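Local atomic coordinates of calcium binding protein (PDB entry 5FWZ), a protein that probably binds calcium ions as a whole protein and is represented here by its dynein light chain-like domain from a liver fluke. Residues R58-V63 with C90-T95; P2-D7 with P18-V23. All coordinates share one frame; numbering follows the deposited sequence. Where two conformers were deposited one is given.

Contact 1 of 2, residues R58-V63 with C90-T95; sequences RVWQCV and CLAWRT. With HG (mercury (II) ion), chain B.
Trp60 and Arg94 face each other as a non-hydrogen-bonded pair between antiparallel strands, and the arginine lays its aliphatic part over the indole. Arg94 CB sits over the six-membered ring, 3.7 Å from the Trp60 ring centroid and only 9° off the normal, a CH-pi contact. CG, anti to the backbone N (chi1 -161°), moves on to the pyrrole end, 3.8 Å from Trp60 NE1. CD then passes Arg58 O, which lies over a face of the guanidinium, and NE comes 3.3 Å from that oxygen at an angle too poor for a hydrogen bond; NH2 instead bonds to Tyr56 O. The indole of Trp60 also rests on Met52 of helix 41-56.

Residues 60-63 belong to the strand at one edge of the four-stranded antiparallel sheet that this chain forms in the dynein light chain fold, and 90-94 to the strand beside it. Gln61 N to Trp93 O (2.9 Å) and Trp93 N to Gln61 O, longer and more bent at 149°, join one hydrogen-bonded pair; Val63 and Leu91 form the next, with Leu91 N to Val63 O at 2.7 Å. Just outside the strands, Val59 and Thr95 exchange two further backbone bonds. Cys62 and Val63 pair with a strand of the second subunit, which carries the sheet across the dimer interface.

On the sheet's far side from Trp60, Gln61 CG lies over the Trp93 indole, 3.5 Å from the centroid of its five-membered ring, while Val63 CG2 approaches CH2 of the same indole obliquely.

On the Trp60 side of the sheet, beside Ala92, a mercury ion from the heavy-atom derivative bridges the two cysteine sulfurs, at 2.4 Å from Cys62 SG and 2.5 Å from Cys90 SG in one of its two conformers.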
ATOM      1  N   ARG A  58      16.258  -3.031  -6.299  1.00 34.43           N
ATOM      2  CA  ARG A  58      14.935  -3.618  -6.394  1.00 35.26           C
ATOM      3  C   ARG A  58      14.658  -4.410  -5.114  1.00 33.33           C
ATOM      4  O   ARG A  58      15.588  -4.673  -4.351  1.00 31.80           O
ATOM      5  CB  ARG A  58      14.844  -4.465  -7.663  1.00 39.46           C
ATOM      6  CG  ARG A  58      15.019  -3.627  -8.949  1.00 46.05           C
ATOM      7  CD  ARG A  58      15.512  -4.445 -10.140  1.00 51.59           C
ATOM      8  NE  ARG A  58      16.799  -5.089  -9.847  1.00 62.73           N
ATOM      9  CZ  ARG A  58      17.415  -6.004 -10.608  1.00 69.02           C
ATOM     10  NH1 ARG A  58      16.894  -6.414 -11.769  1.00 67.44           N
ATOM     11  NH2 ARG A  58      18.579  -6.517 -10.197  1.00 71.73           N
ATOM     12  N   VAL A  59      13.396  -4.719  -4.791  1.00 32.77           N
ATOM     13  CA  VAL A  59      12.198  -4.348  -5.543  1.00 32.72           C
ATOM     14  C   VAL A  59      11.338  -3.364  -4.732  1.00 32.33           C
ATOM     15  O   VAL A  59      10.921  -3.675  -3.603  1.00 31.95           O
ATOM     16  CB  VAL A  59      11.356  -5.608  -5.832  1.00 33.91           C
ATOM     17  CG1 VAL A  59      10.138  -5.261  -6.677  1.00 31.54           C
ATOM     18  CG2 VAL A  59      12.203  -6.681  -6.519  1.00 33.87           C
ATOM     19  N   TRP A  60      11.039  -2.205  -5.310  1.00 29.36           N
ATOM     20  CA  TRP A  60      10.171  -1.220  -4.639  1.00 29.42           C
ATOM     21  C   TRP A  60       8.683  -1.393  -4.951  1.00 30.64           C
ATOM     22  O   TRP A  60       8.305  -1.813  -6.047  1.00 29.53           O
ATOM     23  CB  TRP A  60      10.610   0.217  -4.952  1.00 28.81           C
ATOM     24  CG  TRP A  60      11.895   0.538  -4.297  1.00 29.06           C
ATOM     25  CD1 TRP A  60      13.133   0.322  -4.798  1.00 27.25           C
ATOM     26  CD2 TRP A  60      12.077   1.077  -2.993  1.00 27.58           C
ATOM     27  NE1 TRP A  60      14.083   0.688  -3.899  1.00 26.57           N
ATOM     28  CE2 TRP A  60      13.469   1.175  -2.781  1.00 27.50           C
ATOM     29  CE3 TRP A  60      11.203   1.524  -1.999  1.00 28.58           C
ATOM     30  CZ2 TRP A  60      14.023   1.695  -1.600  1.00 28.50           C
ATOM     31  CZ3 TRP A  60      11.741   2.036  -0.808  1.00 28.51           C
ATOM     32  CH2 TRP A  60      13.143   2.115  -0.620  1.00 29.25           C
ATOM     33  N   GLN A  61       7.860  -1.068  -3.961  1.00 32.07           N
ATOM     34  CA  GLN A  61       6.428  -0.835  -4.172  1.00 33.93           C
ATOM     35  C   GLN A  61       6.073   0.574  -3.804  1.00 29.55           C
ATOM     36  O   GLN A  61       6.715   1.153  -2.957  1.00 32.51           O
ATOM     37  CB  GLN A  61       5.541  -1.795  -3.401  1.00 36.90           C
ATOM     38  CG  GLN A  61       6.038  -2.255  -2.062  1.00 40.31           C
ATOM     39  CD  GLN A  61       6.882  -3.514  -2.134  1.00 47.53           C
ATOM     40  OE1 GLN A  61       8.022  -3.537  -1.676  1.00 51.74           O
ATOM     41  NE2 GLN A  61       6.314  -4.578  -2.686  1.00 48.75           N
ATOM     42  N   CYS A  62       5.083   1.129  -4.492  1.00 29.33           N
ATOM     43  CA  CYS A  62       4.677   2.532  -4.332  1.00 30.82           C
ATOM     44  C   CYS A  62       3.181   2.587  -4.223  1.00 28.38           C
ATOM     45  O   CYS A  62       2.501   2.167  -5.138  1.00 29.73           O
ATOM     46  CB  CYS A  62       5.065   3.421  -5.539  1.00 32.08           C
ATOM     47  SG  CYS A  62       4.444   5.150  -5.361  1.00 39.68           S
ATOM     48  N   VAL A  63       2.665   3.156  -3.154  1.00 26.50           N
ATOM     49  CA  VAL A  63       1.234   3.374  -3.038  1.00 26.48           C
ATOM     50  C   VAL A  63       1.011   4.846  -2.842  1.00 27.12           C
ATOM     51  O   VAL A  63       1.580   5.427  -1.922  1.00 28.93           O
ATOM     52  CB  VAL A  63       0.632   2.619  -1.820  1.00 26.49           C
ATOM     53  CG1 VAL A  63      -0.893   2.826  -1.732  1.00 26.43           C
ATOM     54  CG2 VAL A  63       0.997   1.151  -1.881  1.00 25.22           C
ATOM     55  N   CYS A  90       2.149   9.224   0.175  1.00 26.72           N
ATOM     56  CA  CYS A  90       2.986   8.376  -0.646  0.50 28.06           C
ATOM     57  C   CYS A  90       3.675   7.355   0.231  1.00 27.71           C
ATOM     58  O   CYS A  90       4.333   7.725   1.194  1.00 29.96           O
ATOM     59  CB  CYS A  90       4.033   9.225  -1.343  0.50 29.51           C
ATOM     60  SG  CYS A  90       5.001   8.283  -2.514  0.50 32.58           S
ATOM     61  N   LEU A  91       3.506   6.078  -0.082  1.00 27.12           N
ATOM     62  CA  LEU A  91       4.140   4.998   0.658  1.00 26.15           C
ATOM     63  C   LEU A  91       5.088   4.284  -0.300  1.00 26.15           C
ATOM     64  O   LEU A  91       4.799   4.091  -1.480  1.00 22.57           O
ATOM     65  CB  LEU A  91       3.112   4.018   1.187  1.00 25.93           C
ATOM     66  CG  LEU A  91       1.872   4.595   1.871  1.00 27.35           C
ATOM     67  CD1 LEU A  91       0.967   3.457   2.306  1.00 26.72           C
ATOM     68  CD2 LEU A  91       2.215   5.458   3.079  1.00 27.83           C
ATOM     69  N   ALA A  92       6.246   3.920   0.208  1.00 24.56           N
ATOM     70  CA  ALA A  92       7.163   3.184  -0.592  1.00 24.83           C
ATOM     71  C   ALA A  92       8.066   2.372   0.318  1.00 25.29           C
ATOM     72  O   ALA A  92       8.558   2.871   1.349  1.00 25.52           O
ATOM     73  CB  ALA A  92       7.955   4.115  -1.505  1.00 23.69           C
ATOM     74  N   TRP A  93       8.260   1.111  -0.056  1.00 24.51           N
ATOM     75  CA  TRP A  93       9.161   0.236   0.655  1.00 25.59           C
ATOM     76  C   TRP A  93       9.713  -0.854  -0.259  1.00 27.44           C
ATOM     77  O   TRP A  93       9.158  -1.159  -1.320  1.00 27.03           O
ATOM     78  CB  TRP A  93       8.491  -0.345   1.906  1.00 26.52           C
ATOM     79  CG  TRP A  93       7.355  -1.284   1.644  1.00 28.98           C
ATOM     80  CD1 TRP A  93       7.402  -2.652   1.680  1.00 28.72           C
ATOM     81  CD2 TRP A  93       6.009  -0.940   1.291  1.00 29.20           C
ATOM     82  NE1 TRP A  93       6.180  -3.178   1.355  1.00 28.41           N
ATOM     83  CE2 TRP A  93       5.301  -2.158   1.120  1.00 31.11           C
ATOM     84  CE3 TRP A  93       5.341   0.266   1.079  1.00 31.88           C
ATOM     85  CZ2 TRP A  93       3.939  -2.201   0.764  1.00 33.85           C
ATOM     86  CZ3 TRP A  93       3.994   0.238   0.699  1.00 34.50           C
ATOM     87  CH2 TRP A  93       3.302  -0.991   0.558  1.00 36.88           C
ATOM     88  N   ARG A  94      10.845  -1.396   0.153  1.00 30.67           N
ATOM     89  CA  ARG A  94      11.624  -2.284  -0.686  1.00 34.28           C
ATOM     90  C   ARG A  94      11.478  -3.716  -0.200  1.00 33.02           C
ATOM     91  O   ARG A  94      11.606  -3.971   0.997  1.00 33.86           O
ATOM     92  CB  ARG A  94      13.085  -1.874  -0.651  1.00 36.60           C
ATOM     93  CG  ARG A  94      13.866  -2.441  -1.828  1.00 40.82           C
ATOM     94  CD  ARG A  94      15.116  -3.155  -1.380  1.00 42.62           C
ATOM     95  NE  ARG A  94      16.309  -2.556  -1.920  1.00 50.24           N
ATOM     96  CZ  ARG A  94      17.546  -2.840  -1.512  1.00 50.50           C
ATOM     97  NH1 ARG A  94      17.780  -3.704  -0.532  1.00 50.40           N
ATOM     98  NH2 ARG A  94      18.564  -2.240  -2.099  1.00 51.23           N
ATOM     99  N   THR A  95      11.166  -4.613  -1.138  1.00 32.73           N
ATOM    100  CA  THR A  95      11.084  -6.061  -0.918  1.00 32.80           C
ATOM    101  C   THR A  95      12.156  -6.837  -1.739  1.00 34.91           C
ATOM    102  O   THR A  95      12.607  -6.335  -2.794  1.00 29.73           O
ATOM    103  CB  THR A  95       9.696  -6.576  -1.335  1.00 33.07           C
ATOM    104  OG1 THR A  95       9.334  -6.031  -2.595  1.00 31.53           O
ATOM    105  CG2 THR A  95       8.651  -6.159  -0.343  1.00 36.50           C
TER
HETATM  106 HG    HG B1189       5.774   6.229  -3.724  1.00 48.35          HG

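Contact 2 of 2, residues P2-D7 with P18-V23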
ATOM      1  N   PRO A   2      21.344  19.592   1.624  1.00 60.86           N
ATOM      2  CA  PRO A   2      19.928  19.691   1.229  1.00 56.09           C
ATOM      3  C   PRO A   2      18.981  19.290   2.367  1.00 49.00           C
ATOM      4  O   PRO A   2      19.218  18.340   3.110  1.00 46.68           O
ATOM      5  CB  PRO A   2      19.822  18.742   0.039  1.00 57.89           C
ATOM      6  CG  PRO A   2      21.188  18.779  -0.567  1.00 62.55           C
ATOM      7  CD  PRO A   2      22.145  18.906   0.590  1.00 62.04           C
ATOM      8  N   THR A   3      17.948  20.093   2.522  1.00 47.71           N
ATOM      9  CA  THR A   3      17.058  20.018   3.650  1.00 42.99           C
ATOM     10  C   THR A   3      15.710  19.519   3.137  1.00 36.32           C
ATOM     11  O   THR A   3      15.388  19.695   1.962  1.00 29.59           O
ATOM     12  CB  THR A   3      16.978  21.415   4.324  1.00 46.61           C
ATOM     13  OG1 THR A   3      16.645  21.255   5.704  1.00 54.03           O
ATOM     14  CG2 THR A   3      15.968  22.359   3.642  1.00 45.55           C
ATOM     15  N   LEU A   4      14.918  18.906   4.011  1.00 34.27           N
ATOM     16  CA  LEU A   4      13.562  18.498   3.633  1.00 34.23           C
ATOM     17  C   LEU A   4      12.664  19.716   3.365  1.00 33.29           C
ATOM     18  O   LEU A   4      12.581  20.609   4.179  1.00 37.98           O
ATOM     19  CB  LEU A   4      12.965  17.598   4.707  1.00 32.89           C
ATOM     20  CG  LEU A   4      11.807  16.701   4.309  1.00 33.38           C
ATOM     21  CD1 LEU A   4      12.196  15.664   3.272  1.00 31.94           C
ATOM     22  CD2 LEU A   4      11.284  16.026   5.559  1.00 35.31           C
ATOM     23  N   SER A   5      12.016  19.762   2.211  1.00 32.35           N
ATOM     24  CA  SER A   5      11.147  20.884   1.876  1.00 31.49           C
ATOM     25  C   SER A   5       9.950  21.064   2.865  1.00 32.13           C
ATOM     26  O   SER A   5       9.460  20.085   3.462  1.00 31.62           O
ATOM     27  CB  SER A   5      10.675  20.712   0.440  1.00 32.31           C
ATOM     28  OG  SER A   5       9.646  21.614   0.147  1.00 36.18           O
ATOM     29  N   THR A   6       9.501  22.314   3.028  1.00 30.11           N
ATOM     30  CA  THR A   6       8.482  22.681   4.030  1.00 30.24           C
ATOM     31  C   THR A   6       7.106  22.165   3.670  1.00 31.12           C
ATOM     32  O   THR A   6       6.252  22.022   4.549  1.00 29.19           O
ATOM     33  CB  THR A   6       8.355  24.231   4.298  1.00 32.25           C
ATOM     34  OG1 THR A   6       7.912  24.967   3.125  1.00 32.16           O
ATOM     35  CG2 THR A   6       9.664  24.799   4.797  1.00 33.18           C
ATOM     36  N   ASP A   7       6.874  21.912   2.383  1.00 31.56           N
ATOM     37  CA  ASP A   7       5.585  21.356   1.954  1.00 32.84           C
ATOM     38  C   ASP A   7       5.505  19.825   1.959  1.00 30.63           C
ATOM     39  O   ASP A   7       4.526  19.283   1.484  1.00 32.04           O
ATOM     40  CB  ASP A   7       5.152  21.936   0.591  1.00 36.23           C
ATOM     41  CG  ASP A   7       6.169  21.731  -0.508  1.00 39.41           C
ATOM     42  OD1 ASP A   7       7.114  20.934  -0.350  1.00 44.40           O
ATOM     43  OD2 ASP A   7       6.024  22.397  -1.547  1.00 45.17           O
ATOM     44  N   PRO A  18      19.349  12.719   3.201  1.00 29.38           N
ATOM     45  CA  PRO A  18      19.668  12.808   1.766  1.00 28.50           C
ATOM     46  C   PRO A  18      18.719  11.994   0.887  1.00 28.68           C
ATOM     47  O   PRO A  18      18.259  12.512  -0.130  1.00 27.35           O
ATOM     48  CB  PRO A  18      21.098  12.248   1.691  1.00 28.69           C
ATOM     49  CG  PRO A  18      21.702  12.649   3.009  1.00 30.61           C
ATOM     50  CD  PRO A  18      20.582  12.672   4.025  1.00 30.78           C
ATOM     51  N   ARG A  19      18.415  10.756   1.289  1.00 26.48           N
ATOM     52  CA  ARG A  19      17.438   9.955   0.561  1.00 27.07           C
ATOM     53  C   ARG A  19      16.041  10.515   0.634  1.00 25.41           C
ATOM     54  O   ARG A  19      15.359  10.591  -0.384  1.00 23.87           O
ATOM     55  CB  ARG A  19      17.445   8.518   1.013  1.00 28.65           C
ATOM     56  CG  ARG A  19      18.716   7.814   0.599  1.00 31.80           C
ATOM     57  CD  ARG A  19      18.526   6.305   0.602  1.00 33.39           C
ATOM     58  NE  ARG A  19      19.632   5.605  -0.056  1.00 33.21           N
ATOM     59  CZ  ARG A  19      19.718   4.279  -0.202  1.00 32.73           C
ATOM     60  NH1 ARG A  19      18.781   3.479   0.293  1.00 33.73           N
ATOM     61  NH2 ARG A  19      20.749   3.753  -0.854  1.00 30.37           N
ATOM     62  N   GLN A  20      15.625  10.940   1.816  1.00 24.68           N
ATOM     63  CA  GLN A  20      14.320  11.614   1.956  1.00 25.46           C
ATOM     64  C   GLN A  20      14.147  12.782   0.993  1.00 23.16           C
ATOM     65  O   GLN A  20      13.131  12.887   0.347  1.00 22.99           O
ATOM     66  CB  GLN A  20      14.110  12.129   3.358  1.00 24.55           C
ATOM     67  CG  GLN A  20      13.790  11.060   4.346  1.00 26.11           C
ATOM     68  CD  GLN A  20      13.871  11.623   5.744  1.00 27.84           C
ATOM     69  OE1 GLN A  20      13.256  12.647   6.035  1.00 29.60           O
ATOM     70  NE2 GLN A  20      14.667  10.998   6.598  1.00 28.24           N
ATOM     71  N   VAL A  21      15.150  13.633   0.911  1.00 23.88           N
ATOM     72  CA  VAL A  21      15.155  14.745  -0.035  1.00 24.99           C
ATOM     73  C   VAL A  21      15.049  14.293  -1.497  1.00 25.25           C
ATOM     74  O   VAL A  21      14.223  14.813  -2.219  1.00 23.73           O
ATOM     75  CB  VAL A  21      16.399  15.661   0.143  1.00 26.59           C
ATOM     76  CG1 VAL A  21      16.472  16.727  -0.966  1.00 28.09           C
ATOM     77  CG2 VAL A  21      16.398  16.350   1.519  1.00 25.47           C
ATOM     78  N   GLU A  22      15.850  13.328  -1.934  1.00 27.18           N
ATOM     79  CA  GLU A  22      15.757  12.890  -3.348  1.00 28.56           C
ATOM     80  C   GLU A  22      14.382  12.307  -3.676  1.00 26.85           C
ATOM     81  O   GLU A  22      13.805  12.568  -4.750  1.00 24.79           O
ATOM     82  CB  GLU A  22      16.791  11.830  -3.750  1.00 32.18           C
ATOM     83  CG  GLU A  22      18.024  11.706  -2.909  1.00 35.64           C
ATOM     84  CD  GLU A  22      19.046  10.797  -3.543  1.00 41.40           C
ATOM     85  OE1 GLU A  22      19.704  11.281  -4.494  1.00 45.30           O
ATOM     86  OE2 GLU A  22      19.158   9.602  -3.119  1.00 38.69           O
ATOM     87  N   VAL A  23      13.865  11.491  -2.751  1.00 24.97           N
ATOM     88  CA  VAL A  23      12.609  10.800  -2.985  1.00 23.63           C
ATOM     89  C   VAL A  23      11.484  11.835  -3.046  1.00 22.89           C
ATOM     90  O   VAL A  23      10.727  11.863  -3.989  1.00 23.49           O
ATOM     91  CB  VAL A  23      12.318   9.727  -1.912  1.00 24.14           C
ATOM     92  CG1 VAL A  23      10.903   9.159  -2.059  1.00 22.89           C
ATOM     93  CG2 VAL A  23      13.365   8.610  -1.969  1.00 24.83           C
TER
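Val21 meets the N-terminal segment with both of its methyl groups. CG2 lies closest to the backbone of Thr3, 3.5 Å from Thr3 O, and CG1 touches Pro2 CB at 4.0 Å. The contact joins the irregular segment leading into strand 8-13 of the dynein light chain-like domain to the early turns of helix 17-33. No hydrogen bond joins residues 2-7 to 18-23; these two segments meet by van der Waals contact.

At the preceding helix residue, Leu4 crosses Gln20 at about a right angle. Its CG is anti to the backbone N (chi1 -159°), and the two methyls part: CD1 reaches Gln20 CB at 4.0 Å, whereas CD2 lies 3.9 Å from Gln20 OE1. Met10 of strand 8-13 touches both side chains, and Leu4 also packs on Thr24 further along the helix.

Farther out, polar groups position these residues. Gln20 NE2 donates to Met15 O, holding the amide of this buried side chain towards the turn between strand and helix. Beyond Leu4 the segment leaves residues 18-23, and Lys28, later in the same helix, makes a salt bridge with Asp7 OD1 and a hydrogen bond with Ser5 OG. That serine hydroxyl in turn donates to Asp7 OD1 at 2.7 Å, coming from above the carboxylate plane.

How the contacts relate
From the N terminus, the chain passes through residues 2-7, runs along strand 8-13 and turns into helix 17-33, where contact 2 closes this first strand-helix loop against residues 18-23. It then completes that helix and helix 41-56 before reaching residues 58-63. From there it follows strands 69-72 and 80-85, and contact 1 closes the second, longer loop at residues 90-95. The two loops follow one another, neither nesting nor crossing. Contact 2 ties the N-terminal segment to a helix at the surface; contact 1 joins the edge strand to its neighbour, buried beside the second subunit. Their centres are about 18 Å apart, on opposite sides of the chain's centre.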